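PDB 3O7B: ribosomal RNA small subunit methyltransferase Nep1 from Archaeoglobus fulgidus, which probably methylates N1 of a specific pseudouridine in 16S ribosomal RNA during ribosome biogenesis, using S-adenosyl-L-methionine as methyl donor. Local coordinates for residues L94-D99 against T223-T228; L170-K175 against F179-L184; V215-E220 against S229-E234. All blocks are in the same frame, centred on the assembly; numbering follows the deposited sequence.

Interaction 1: residues L94-D99 against T223-T228. With SAH (S-adenosyl-L-homocysteine), chain C.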
loop_
_atom_site.group_PDB
_atom_site.type_symbol
_atom_site.label_atom_id
_atom_site.label_comp_id
_atom_site.label_asym_id
_atom_site.label_seq_id
_atom_site.Cartn_x
_atom_site.Cartn_y
_atom_site.Cartn_z
ATOM N N LEU A 94 3.262 -0.773 -6.624
ATOM C CA LEU A 94 3.552 0.319 -7.555
ATOM C C LEU A 94 3.550 1.667 -6.845
ATOM O O LEU A 94 4.376 2.521 -7.135
ATOM C CB LEU A 94 2.522 0.372 -8.680
ATOM C CG LEU A 94 2.688 -0.694 -9.765
ATOM C CD1 LEU A 94 1.410 -0.732 -10.582
ATOM C CD2 LEU A 94 3.914 -0.379 -10.613
ATOM N N LEU A 95 2.595 1.868 -5.928
ATOM C CA LEU A 95 2.577 3.153 -5.210
ATOM C C LEU A 95 3.886 3.386 -4.488
ATOM O O LEU A 95 4.502 4.438 -4.608
ATOM C CB LEU A 95 1.416 3.227 -4.219
ATOM C CG LEU A 95 0.010 3.372 -4.782
ATOM C CD1 LEU A 95 -0.989 3.483 -3.620
ATOM C CD2 LEU A 95 -0.107 4.558 -5.731
ATOM N N LEU A 96 4.338 2.390 -3.734
ATOM C CA LEU A 96 5.564 2.543 -2.978
ATOM C C LEU A 96 6.759 2.780 -3.895
ATOM O O LEU A 96 7.565 3.674 -3.673
ATOM C CB LEU A 96 5.811 1.328 -2.096
ATOM C CG LEU A 96 7.155 1.295 -1.380
ATOM C CD1 LEU A 96 7.386 2.593 -0.553
ATOM C CD2 LEU A 96 7.206 0.093 -0.499
ATOM N N LEU A 97 6.892 1.927 -4.907
ATOM C CA LEU A 97 8.033 2.034 -5.792
ATOM C C LEU A 97 8.105 3.409 -6.468
ATOM O O LEU A 97 9.165 4.044 -6.499
ATOM C CB LEU A 97 7.949 0.919 -6.848
ATOM C CG LEU A 97 9.174 0.872 -7.753
ATOM C CD1 LEU A 97 10.451 0.492 -6.980
ATOM C CD2 LEU A 97 8.934 -0.114 -8.870
ATOM N N LEU A 98 6.974 3.873 -6.993
ATOM C CA LEU A 98 6.974 5.130 -7.723
ATOM C C LEU A 98 7.157 6.347 -6.804
ATOM O O LEU A 98 7.537 7.426 -7.283
ATOM C CB LEU A 98 5.735 5.246 -8.593
ATOM C CG LEU A 98 5.657 4.226 -9.747
ATOM C CD1 LEU A 98 4.227 4.156 -10.267
ATOM C CD2 LEU A 98 6.591 4.633 -10.846
ATOM N N ASP A 99 6.915 6.155 -5.506
ATOM C CA ASP A 99 7.168 7.209 -4.495
ATOM C C ASP A 99 8.663 7.434 -4.232
ATOM O O ASP A 99 9.047 8.412 -3.584
ATOM C CB ASP A 99 6.505 6.837 -3.155
ATOM C CG ASP A 99 4.976 7.012 -3.147
ATOM O OD1 ASP A 99 4.377 7.628 -4.068
ATOM O OD2 ASP A 99 4.348 6.510 -2.166
ATOM N N THR A 223 5.235 -10.844 2.002
ATOM C CA THR A 223 4.284 -10.277 1.057
ATOM C C THR A 223 5.027 -9.534 -0.057
ATOM O O THR A 223 6.161 -9.110 0.106
ATOM C CB THR A 223 3.326 -9.287 1.714
ATOM O OG1 THR A 223 4.086 -8.171 2.196
ATOM C CG2 THR A 223 2.539 -9.953 2.862
ATOM N N SER A 224 4.359 -9.389 -1.201
ATOM C CA SER A 224 4.915 -8.595 -2.286
ATOM C C SER A 224 5.293 -7.182 -1.839
ATOM O O SER A 224 6.332 -6.667 -2.201
ATOM C CB SER A 224 3.910 -8.495 -3.427
ATOM O OG SER A 224 3.600 -9.788 -3.943
ATOM N N LEU A 225 4.429 -6.572 -1.019
ATOM C CA LEU A 225 4.674 -5.203 -0.552
ATOM C C LEU A 225 5.924 -5.122 0.319
ATOM O O LEU A 225 6.748 -4.215 0.171
ATOM C CB LEU A 225 3.448 -4.704 0.196
ATOM C CG LEU A 225 3.502 -3.246 0.695
ATOM C CD1 LEU A 225 3.730 -2.251 -0.412
ATOM C CD2 LEU A 225 2.199 -2.928 1.443
ATOM N N TYR A 226 6.080 -6.094 1.216
ATOM C CA TYR A 226 7.257 -6.103 2.055
ATOM C C TYR A 226 8.555 -6.311 1.248
ATOM O O TYR A 226 9.554 -5.639 1.462
ATOM C CB TYR A 226 7.124 -7.154 3.173
ATOM C CG TYR A 226 8.351 -7.185 4.027
ATOM C CD1 TYR A 226 8.552 -6.215 5.034
ATOM C CD2 TYR A 226 9.346 -8.126 3.802
ATOM C CE1 TYR A 226 9.720 -6.221 5.805
ATOM C CE2 TYR A 226 10.514 -8.145 4.569
ATOM C CZ TYR A 226 10.693 -7.188 5.566
ATOM O OH TYR A 226 11.853 -7.228 6.314
ATOM N N VAL A 227 8.513 -7.244 0.295
ATOM C CA VAL A 227 9.674 -7.506 -0.556
ATOM C C VAL A 227 10.019 -6.272 -1.385
ATOM O O VAL A 227 11.173 -5.867 -1.467
ATOM C CB VAL A 227 9.414 -8.726 -1.461
ATOM C CG1 VAL A 227 10.554 -8.898 -2.452
ATOM C CG2 VAL A 227 9.287 -9.988 -0.601
ATOM N N THR A 228 8.992 -5.629 -1.937
ATOM C CA THR A 228 9.208 -4.377 -2.666
ATOM C C THR A 228 9.898 -3.335 -1.779
ATOM O O THR A 228 10.860 -2.695 -2.177
ATOM C CB THR A 228 7.883 -3.811 -3.207
ATOM O OG1 THR A 228 7.280 -4.777 -4.090
ATOM C CG2 THR A 228 8.114 -2.531 -3.988
HETATM N N SAH C . 5.124 -17.917 -3.686
HETATM C CA SAH C . 4.400 -17.207 -2.591
HETATM C CB SAH C . 3.257 -16.390 -3.180
HETATM C CG SAH C . 3.703 -15.031 -3.712
HETATM S SD SAH C . 4.501 -13.996 -2.448
HETATM C C SAH C . 3.884 -18.166 -1.523
HETATM O O SAH C . 4.173 -19.365 -1.567
HETATM C "C5'" SAH C . 4.960 -12.504 -3.371
HETATM C "C4'" SAH C . 6.381 -12.403 -3.914
HETATM O "O4'" SAH C . 7.299 -11.998 -2.916
HETATM C "C3'" SAH C . 6.966 -13.705 -4.429
HETATM O "O3'" SAH C . 6.469 -14.033 -5.702
HETATM C "C2'" SAH C . 8.438 -13.387 -4.426
HETATM O "O2'" SAH C . 8.784 -12.595 -5.566
HETATM C "C1'" SAH C . 8.589 -12.521 -3.189
HETATM N N9 SAH C . 9.034 -13.220 -1.953
HETATM C C8 SAH C . 8.242 -13.782 -0.978
HETATM N N7 SAH C . 9.049 -14.276 -0.002
HETATM C C5 SAH C . 10.330 -14.007 -0.328
HETATM C C6 SAH C . 11.543 -14.281 0.293
HETATM N N6 SAH C . 11.596 -14.930 1.467
HETATM N N1 SAH C . 12.715 -13.869 -0.297
HETATM C C2 SAH C . 12.697 -13.212 -1.513
HETATM N N3 SAH C . 11.492 -12.951 -2.126
HETATM C C4 SAH C . 10.333 -13.348 -1.557
#
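Leu-96 drives its CD2 methyl across to CD1 of Leu-225, 4.2 Å away, the two side chains crossing at about a right angle. Both carry CG anti to the backbone N (chi1 173° and -177°), which turns their branches toward one another between nearly parallel helical segments, whose axes run 9.9 Å apart at 10°. On the neighbouring turn Thr-228 presents its CG2 methyl, 4.5 Å from both Leu-96 CD2 and Leu-97 CB. Its hydroxyl turns back onto its own helix, where OG1 donates to Ser-224 O over 2.8 Å from above the carbonyl plane; the backbone N of Thr-228 reaches the same oxygen from the opposite face. The cofactor product lies on another side of 223-228: Val-227 sets CG2 3.5 Å from SAH N9, and Ser-224 OG stands 3.1 Å from SAH C5'. Cut back to an alanine, Val-227 would lose both methyls and is likely to leave the adenine-ribose junction less closely packed. Thr-223 N-caps the helix, OG1 accepting from Tyr-226 N, and also bonds Asp-99 of the second subunit. Helix 224-239 borders SAH and the second subunit: a cofactor site beside a helical dimer interface characterises SPOUT methyltransferases.

Interaction 2: residues L170-K175 against F179-L184. With SAH (S-adenosyl-L-homocysteine), chain C.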
loop_
_atom_site.group_PDB
_atom_site.type_symbol
_atom_site.label_atom_id
_atom_site.label_comp_id
_atom_site.label_asym_id
_atom_site.label_seq_id
_atom_site.Cartn_x
_atom_site.Cartn_y
_atom_site.Cartn_z
ATOM N N LEU A 170 17.317 -10.372 -11.398
ATOM C CA LEU A 170 17.334 -10.801 -10.002
ATOM C C LEU A 170 15.922 -11.205 -9.643
ATOM O O LEU A 170 15.026 -10.347 -9.604
ATOM C CB LEU A 170 17.831 -9.661 -9.115
ATOM C CG LEU A 170 19.147 -8.996 -9.489
ATOM C CD1 LEU A 170 19.413 -7.810 -8.566
ATOM C CD2 LEU A 170 20.319 -10.007 -9.409
ATOM N N LEU A 171 15.680 -12.500 -9.466
ATOM C CA LEU A 171 14.357 -13.011 -9.152
ATOM C C LEU A 171 14.278 -13.235 -7.654
ATOM O O LEU A 171 15.024 -14.037 -7.086
ATOM C CB LEU A 171 14.065 -14.331 -9.883
ATOM C CG LEU A 171 12.710 -14.958 -9.593
ATOM C CD1 LEU A 171 11.565 -14.041 -10.078
ATOM C CD2 LEU A 171 12.587 -16.345 -10.223
ATOM N N PHE A 172 13.385 -12.505 -7.003
ATOM C CA PHE A 172 13.230 -12.656 -5.565
ATOM C C PHE A 172 12.280 -13.804 -5.276
ATOM O O PHE A 172 11.132 -13.805 -5.709
ATOM C CB PHE A 172 12.832 -11.301 -4.947
ATOM C CG PHE A 172 13.987 -10.347 -4.908
ATOM C CD1 PHE A 172 14.843 -10.302 -3.795
ATOM C CD2 PHE A 172 14.308 -9.566 -6.011
ATOM C CE1 PHE A 172 15.971 -9.485 -3.786
ATOM C CE2 PHE A 172 15.429 -8.740 -6.008
ATOM C CZ PHE A 172 16.269 -8.704 -4.889
ATOM N N ARG A 173 12.806 -14.837 -4.609
ATOM C CA ARG A 173 11.996 -15.974 -4.161
ATOM C C ARG A 173 12.603 -16.514 -2.880
ATOM O O ARG A 173 13.821 -16.472 -2.696
ATOM C CB ARG A 173 11.937 -17.153 -5.153
ATOM C CG ARG A 173 12.584 -17.007 -6.488
ATOM C CD ARG A 173 12.757 -18.398 -7.135
ATOM N NE ARG A 173 11.500 -19.123 -7.295
ATOM C CZ ARG A 173 11.318 -20.145 -8.134
ATOM N NH1 ARG A 173 12.312 -20.580 -8.902
ATOM N NH2 ARG A 173 10.134 -20.727 -8.215
ATOM N N GLU A 174 11.735 -17.053 -2.031
ATOM C CA GLU A 174 12.128 -17.633 -0.756
ATOM C C GLU A 174 13.225 -18.692 -0.891
ATOM O O GLU A 174 14.143 -18.721 -0.078
ATOM C CB GLU A 174 10.906 -18.216 -0.055
ATOM C CG GLU A 174 11.205 -18.787 1.328
ATOM C CD GLU A 174 9.986 -19.381 1.989
ATOM O OE1 GLU A 174 8.869 -19.220 1.446
ATOM O OE2 GLU A 174 10.149 -20.016 3.059
ATOM N N LYS A 175 13.147 -19.522 -1.931
ATOM C CA LYS A 175 14.100 -20.633 -2.106
ATOM C C LYS A 175 15.454 -20.209 -2.686
ATOM O O LYS A 175 16.351 -21.042 -2.870
ATOM C CB LYS A 175 13.484 -21.751 -2.962
ATOM C CG LYS A 175 13.182 -21.346 -4.406
ATOM C CD LYS A 175 13.114 -22.543 -5.345
ATOM C CE LYS A 175 14.510 -22.930 -5.820
ATOM N NZ LYS A 175 14.496 -23.529 -7.178
ATOM N N PHE A 179 23.031 -13.183 -0.898
ATOM C CA PHE A 179 23.980 -12.371 -1.648
ATOM C C PHE A 179 24.148 -10.986 -1.030
ATOM O O PHE A 179 23.251 -10.488 -0.346
ATOM C CB PHE A 179 23.535 -12.243 -3.115
ATOM C CG PHE A 179 23.404 -13.562 -3.847
ATOM C CD1 PHE A 179 24.525 -14.187 -4.397
ATOM C CD2 PHE A 179 22.159 -14.170 -3.999
ATOM C CE1 PHE A 179 24.410 -15.410 -5.078
ATOM C CE2 PHE A 179 22.027 -15.390 -4.678
ATOM C CZ PHE A 179 23.156 -16.012 -5.218
ATOM N N GLU A 180 25.305 -10.376 -1.279
ATOM C CA GLU A 180 25.579 -8.992 -0.895
ATOM C C GLU A 180 24.917 -8.052 -1.907
ATOM O O GLU A 180 25.111 -8.195 -3.119
ATOM C CB GLU A 180 27.091 -8.754 -0.849
ATOM C CG GLU A 180 27.513 -7.482 -0.112
ATOM C CD GLU A 180 29.007 -7.170 -0.229
ATOM O OE1 GLU A 180 29.751 -7.952 -0.871
ATOM O OE2 GLU A 180 29.439 -6.129 0.321
ATOM N N PHE A 181 24.137 -7.092 -1.411
ATOM C CA PHE A 181 23.370 -6.202 -2.288
ATOM C C PHE A 181 24.232 -5.249 -3.112
ATOM O O PHE A 181 23.885 -4.925 -4.248
ATOM C CB PHE A 181 22.282 -5.450 -1.511
ATOM C CG PHE A 181 21.031 -6.256 -1.307
ATOM C CD1 PHE A 181 20.092 -6.376 -2.333
ATOM C CD2 PHE A 181 20.798 -6.912 -0.103
ATOM C CE1 PHE A 181 18.936 -7.133 -2.158
ATOM C CE2 PHE A 181 19.643 -7.671 0.081
ATOM C CZ PHE A 181 18.712 -7.780 -0.950
ATOM N N SER A 182 25.361 -4.823 -2.550
ATOM C CA SER A 182 26.307 -3.973 -3.268
ATOM C C SER A 182 26.853 -4.683 -4.504
ATOM O O SER A 182 27.205 -4.037 -5.496
ATOM C CB SER A 182 27.452 -3.542 -2.352
ATOM O OG SER A 182 28.126 -4.669 -1.826
ATOM N N GLU A 183 26.915 -6.012 -4.437
ATOM C CA GLU A 183 27.306 -6.825 -5.589
ATOM C C GLU A 183 26.115 -7.077 -6.514
ATOM O O GLU A 183 26.251 -6.996 -7.739
ATOM C CB GLU A 183 27.928 -8.156 -5.142
ATOM C CG GLU A 183 29.019 -8.033 -4.065
ATOM C CD GLU A 183 30.138 -7.067 -4.439
ATOM O OE1 GLU A 183 30.690 -7.178 -5.559
ATOM O OE2 GLU A 183 30.471 -6.198 -3.602
ATOM N N LEU A 184 24.959 -7.378 -5.919
ATOM C CA LEU A 184 23.734 -7.694 -6.663
ATOM C C LEU A 184 23.236 -6.534 -7.509
ATOM O O LEU A 184 22.900 -6.705 -8.682
ATOM C CB LEU A 184 22.613 -8.081 -5.702
ATOM C CG LEU A 184 22.478 -9.492 -5.145
ATOM C CD1 LEU A 184 21.190 -9.566 -4.336
ATOM C CD2 LEU A 184 22.478 -10.540 -6.244
HETATM N N SAH C . 5.124 -17.917 -3.686
HETATM C CA SAH C . 4.400 -17.207 -2.591
HETATM C CB SAH C . 3.257 -16.390 -3.180
HETATM C CG SAH C . 3.703 -15.031 -3.712
HETATM S SD SAH C . 4.501 -13.996 -2.448
HETATM C C SAH C . 3.884 -18.166 -1.523
HETATM O O SAH C . 4.173 -19.365 -1.567
HETATM C "C5'" SAH C . 4.960 -12.504 -3.371
HETATM C "C4'" SAH C . 6.381 -12.403 -3.914
HETATM O "O4'" SAH C . 7.299 -11.998 -2.916
HETATM C "C3'" SAH C . 6.966 -13.705 -4.429
HETATM O "O3'" SAH C . 6.469 -14.033 -5.702
HETATM C "C2'" SAH C . 8.438 -13.387 -4.426
HETATM O "O2'" SAH C . 8.784 -12.595 -5.566
HETATM C "C1'" SAH C . 8.589 -12.521 -3.189
HETATM N N9 SAH C . 9.034 -13.220 -1.953
HETATM C C8 SAH C . 8.242 -13.782 -0.978
HETATM N N7 SAH C . 9.049 -14.276 -0.002
HETATM C C5 SAH C . 10.330 -14.007 -0.328
HETATM C C6 SAH C . 11.543 -14.281 0.293
HETATM N N6 SAH C . 11.596 -14.930 1.467
HETATM N N1 SAH C . 12.715 -13.869 -0.297
HETATM C C2 SAH C . 12.697 -13.212 -1.513
HETATM N N3 SAH C . 11.492 -12.951 -2.126
HETATM C C4 SAH C . 10.333 -13.348 -1.557
#
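Strand 168-172 and helix 181-184 are the first two elements of a beta-alpha-beta unit that strand 189-194 completes, and Leu-170 and Leu-184 pack them together. Leu-170 CD2 meets Leu-184 CD2 at 3.9 Å, the two side chains slanting across one another, while Leu-170 CD1 rests 3.7 Å from Leu-184 O, so that one branch touches side chain and the other backbone. In Leu-170, CG anti to the carbonyl carbon (chi1 -52°) helps carry both methyls toward Leu-184. Nearer the cofactor, Phe-172 and Phe-181 meet edge to edge: CE1 of Phe-181 lies 4.1 Å from CE1 of Phe-172, each atom near the plane of the other ring, so neither face is used in this pair. This unit belongs to the SPOUT fold, where the end of the strand runs into the cofactor pocket. Here Phe-172 serves on two fronts, its ring edge meeting Phe-181 of the helix and its backbone O accepting a hydrogen bond from SAH O2' at 2.6 Å, which anchors the ribose. Its CB also sits 3.5 Å from SAH N3, bringing the root of the side chain against the adenine. Beyond the strand, Glu-174 CB lies 3.7 Å from SAH N6. Val-227 and Val-231 of helix 224-239 pack on Phe-172 as well, and Phe-181 also touches Leu-217 and Glu-234.

Interaction 3: residues V215-E220 against S229-E234. With SAH (S-adenosyl-L-homocysteine), chain C; TYR (tyrosine), chain B.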
loop_
_atom_site.group_PDB
_atom_site.type_symbol
_atom_site.label_atom_id
_atom_site.label_comp_id
_atom_site.label_asym_id
_atom_site.label_seq_id
_atom_site.Cartn_x
_atom_site.Cartn_y
_atom_site.Cartn_z
ATOM N N VAL A 215 17.204 -14.757 -5.505
ATOM C CA VAL A 215 17.635 -14.081 -4.279
ATOM C C VAL A 215 16.565 -14.221 -3.202
ATOM O O VAL A 215 15.380 -13.906 -3.425
ATOM C CB VAL A 215 17.926 -12.576 -4.526
ATOM C CG1 VAL A 215 18.451 -11.903 -3.251
ATOM C CG2 VAL A 215 18.911 -12.387 -5.695
ATOM N N SER A 216 16.983 -14.730 -2.044
ATOM C CA SER A 216 16.092 -14.864 -0.903
ATOM C C SER A 216 16.389 -13.775 0.129
ATOM O O SER A 216 17.539 -13.384 0.330
ATOM C CB SER A 216 16.230 -16.244 -0.254
ATOM O OG SER A 216 15.337 -16.355 0.846
ATOM N N LEU A 217 15.331 -13.265 0.753
ATOM C CA LEU A 217 15.479 -12.311 1.850
ATOM C C LEU A 217 15.473 -13.005 3.213
ATOM O O LEU A 217 15.887 -12.417 4.211
ATOM C CB LEU A 217 14.373 -11.257 1.808
ATOM C CG LEU A 217 14.333 -10.375 0.559
ATOM C CD1 LEU A 217 13.138 -9.421 0.654
ATOM C CD2 LEU A 217 15.635 -9.609 0.369
ATOM N N GLY A 218 15.006 -14.244 3.249
ATOM C CA GLY A 218 14.909 -14.979 4.512
ATOM C C GLY A 218 14.126 -16.270 4.409
ATOM O O GLY A 218 13.600 -16.611 3.343
ATOM N N THR A 219 14.018 -16.957 5.547
ATOM C CA THR A 219 13.461 -18.313 5.651
ATOM C C THR A 219 11.932 -18.381 5.731
ATOM O O THR A 219 11.371 -19.413 6.119
ATOM C CB THR A 219 14.025 -19.032 6.910
ATOM O OG1 THR A 219 13.543 -18.374 8.095
ATOM C CG2 THR A 219 15.545 -19.006 6.914
ATOM N N GLU A 220 11.264 -17.288 5.367
ATOM C CA GLU A 220 9.804 -17.170 5.483
ATOM C C GLU A 220 9.258 -16.610 4.175
ATOM O O GLU A 220 10.001 -15.971 3.429
ATOM C CB GLU A 220 9.418 -16.197 6.611
ATOM C CG GLU A 220 10.268 -16.253 7.881
ATOM C CD GLU A 220 10.300 -14.913 8.614
ATOM O OE1 GLU A 220 11.376 -14.259 8.634
ATOM O OE2 GLU A 220 9.239 -14.512 9.148
ATOM N N SER A 229 9.374 -3.185 -0.561
ATOM C CA SER A 229 9.945 -2.230 0.390
ATOM C C SER A 229 11.412 -2.529 0.711
ATOM O O SER A 229 12.283 -1.647 0.639
ATOM C CB SER A 229 9.104 -2.260 1.664
ATOM O OG SER A 229 9.676 -1.404 2.651
ATOM N N ARG A 230 11.703 -3.777 1.073
ATOM C CA ARG A 230 13.064 -4.155 1.442
ATOM C C ARG A 230 14.026 -4.010 0.268
ATOM O O ARG A 230 15.118 -3.470 0.423
ATOM C CB ARG A 230 13.104 -5.574 1.991
ATOM C CG ARG A 230 14.480 -5.966 2.501
ATOM C CD ARG A 230 14.346 -6.828 3.746
ATOM N NE ARG A 230 15.533 -7.646 3.984
ATOM C CZ ARG A 230 15.542 -8.737 4.745
ATOM N NH1 ARG A 230 14.425 -9.140 5.353
ATOM N NH2 ARG A 230 16.669 -9.429 4.898
ATOM N N VAL A 231 13.607 -4.472 -0.913
ATOM C CA VAL A 231 14.496 -4.382 -2.057
ATOM C C VAL A 231 14.720 -2.938 -2.492
ATOM O O VAL A 231 15.839 -2.542 -2.813
ATOM C CB VAL A 231 13.979 -5.250 -3.216
ATOM C CG1 VAL A 231 14.876 -5.120 -4.442
ATOM C CG2 VAL A 231 13.910 -6.735 -2.798
ATOM N N LEU A 232 13.659 -2.128 -2.468
ATOM C CA LEU A 232 13.796 -0.718 -2.791
ATOM C C LEU A 232 14.777 -0.034 -1.853
ATOM O O LEU A 232 15.621 0.753 -2.274
ATOM C CB LEU A 232 12.434 -0.000 -2.742
ATOM C CG LEU A 232 12.490 1.518 -2.952
ATOM C CD1 LEU A 232 13.093 1.865 -4.335
ATOM C CD2 LEU A 232 11.119 2.141 -2.789
ATOM N N CYS A 233 14.659 -0.334 -0.571
ATOM C CA CYS A 233 15.592 0.271 0.375
ATOM C C CYS A 233 17.050 -0.101 0.097
ATOM O O CYS A 233 17.928 0.762 0.173
ATOM C CB CYS A 233 15.237 -0.131 1.783
ATOM S SG CYS A 233 16.263 0.711 2.976
ATOM N N GLU A 234 17.297 -1.378 -0.202
ATOM C CA GLU A 234 18.661 -1.837 -0.528
ATOM C C GLU A 234 19.154 -1.199 -1.826
ATOM O O GLU A 234 20.320 -0.810 -1.960
ATOM C CB GLU A 234 18.724 -3.363 -0.644
ATOM C CG GLU A 234 18.381 -4.113 0.643
ATOM C CD GLU A 234 19.477 -4.086 1.705
ATOM O OE1 GLU A 234 20.557 -3.491 1.491
ATOM O OE2 GLU A 234 19.251 -4.683 2.775
HETATM N N SAH C . 5.124 -17.917 -3.686
HETATM C CA SAH C . 4.400 -17.207 -2.591
HETATM C CB SAH C . 3.257 -16.390 -3.180
HETATM C CG SAH C . 3.703 -15.031 -3.712
HETATM S SD SAH C . 4.501 -13.996 -2.448
HETATM C C SAH C . 3.884 -18.166 -1.523
HETATM O O SAH C . 4.173 -19.365 -1.567
HETATM C "C5'" SAH C . 4.960 -12.504 -3.371
HETATM C "C4'" SAH C . 6.381 -12.403 -3.914
HETATM O "O4'" SAH C . 7.299 -11.998 -2.916
HETATM C "C3'" SAH C . 6.966 -13.705 -4.429
HETATM O "O3'" SAH C . 6.469 -14.033 -5.702
HETATM C "C2'" SAH C . 8.438 -13.387 -4.426
HETATM O "O2'" SAH C . 8.784 -12.595 -5.566
HETATM C "C1'" SAH C . 8.589 -12.521 -3.189
HETATM N N9 SAH C . 9.034 -13.220 -1.953
HETATM C C8 SAH C . 8.242 -13.782 -0.978
HETATM N N7 SAH C . 9.049 -14.276 -0.002
HETATM C C5 SAH C . 10.330 -14.007 -0.328
HETATM C C6 SAH C . 11.543 -14.281 0.293
HETATM N N6 SAH C . 11.596 -14.930 1.467
HETATM N N1 SAH C . 12.715 -13.869 -0.297
HETATM C C2 SAH C . 12.697 -13.212 -1.513
HETATM N N3 SAH C . 11.492 -12.951 -2.126
HETATM C C4 SAH C . 10.333 -13.348 -1.557
HETATM N N TYR B . 18.638 -11.921 6.398
HETATM C CA TYR B . 19.029 -13.357 6.490
HETATM C C TYR B . 20.166 -13.528 7.498
HETATM O O TYR B . 20.989 -12.625 7.683
HETATM C CB TYR B . 19.461 -13.878 5.113
HETATM C CG TYR B . 18.969 -15.274 4.769
HETATM C CD1 TYR B . 19.173 -16.349 5.638
HETATM C CD2 TYR B . 18.319 -15.523 3.558
HETATM C CE1 TYR B . 18.731 -17.631 5.316
HETATM C CE2 TYR B . 17.872 -16.803 3.226
HETATM C CZ TYR B . 18.084 -17.851 4.110
HETATM O OH TYR B . 17.647 -19.119 3.793
HETATM O OXT TYR B . 20.297 -14.568 8.154
#
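Arg-230 reaches from helix 224-239 to Leu-217, and its CB and CG both touch Leu-217 CD1 at 4.1 Å. With CG anti to the backbone N (chi1 -175°) and a bend at chi2 (143°), the two side chains run antiparallel past one another, bringing NE alongside Leu-217 CD2. At CZ the flat guanidinium turns one face to Leu-217 CB, which sits 4.0 Å above its centre. The tip, NH2, comes 3.2 Å from Leu-217 O and 3.5 Å from the amino N of the bound tyrosine, which lies in the guanidinium plane at its edge; NH1 makes a weak hydrogen bond to Tyr-226 OH. Leu-217 also rests its CG against the adenine and brings CD1 near Val-231 CG2. Loop 215-220 follows the last strand of the SPOUT sheet and reads the adenine edge of the cofactor product. Leu-217 N donates to SAH N1 over 2.9 Å at a nearly straight 171°, and SAH N6 is gripped by two carbonyls, Glu-220 O at 2.7 Å and Gly-218 O at a longer 3.2 Å. Ser-216 OG accepts from Gly-218 N, an ST turn.

In the fold
All three contacts are largely buried and border SAH, but interaction 1 lies closest to the chain's centre, and interactions 2 and 3 sit farther out, their centres about 8 Å apart. Interactions 1 and 3 share helix 224-239 and both touch the second subunit; interaction 2 touches no other chain. Their chemistry follows place: aliphatic packing between helices in interaction 1, leucine and phenylalanine pairs with one backbone bond to the ribose in interaction 2, and in interaction 3 a partly exposed arginine laid over a leucine, with several backbone bonds to the adenine. Val-227 of interaction 1 packs on Phe-172 and Leu-217, while Leu-171 O and Val-215 N probably hydrogen-bond, tying interaction 2 to interaction 3.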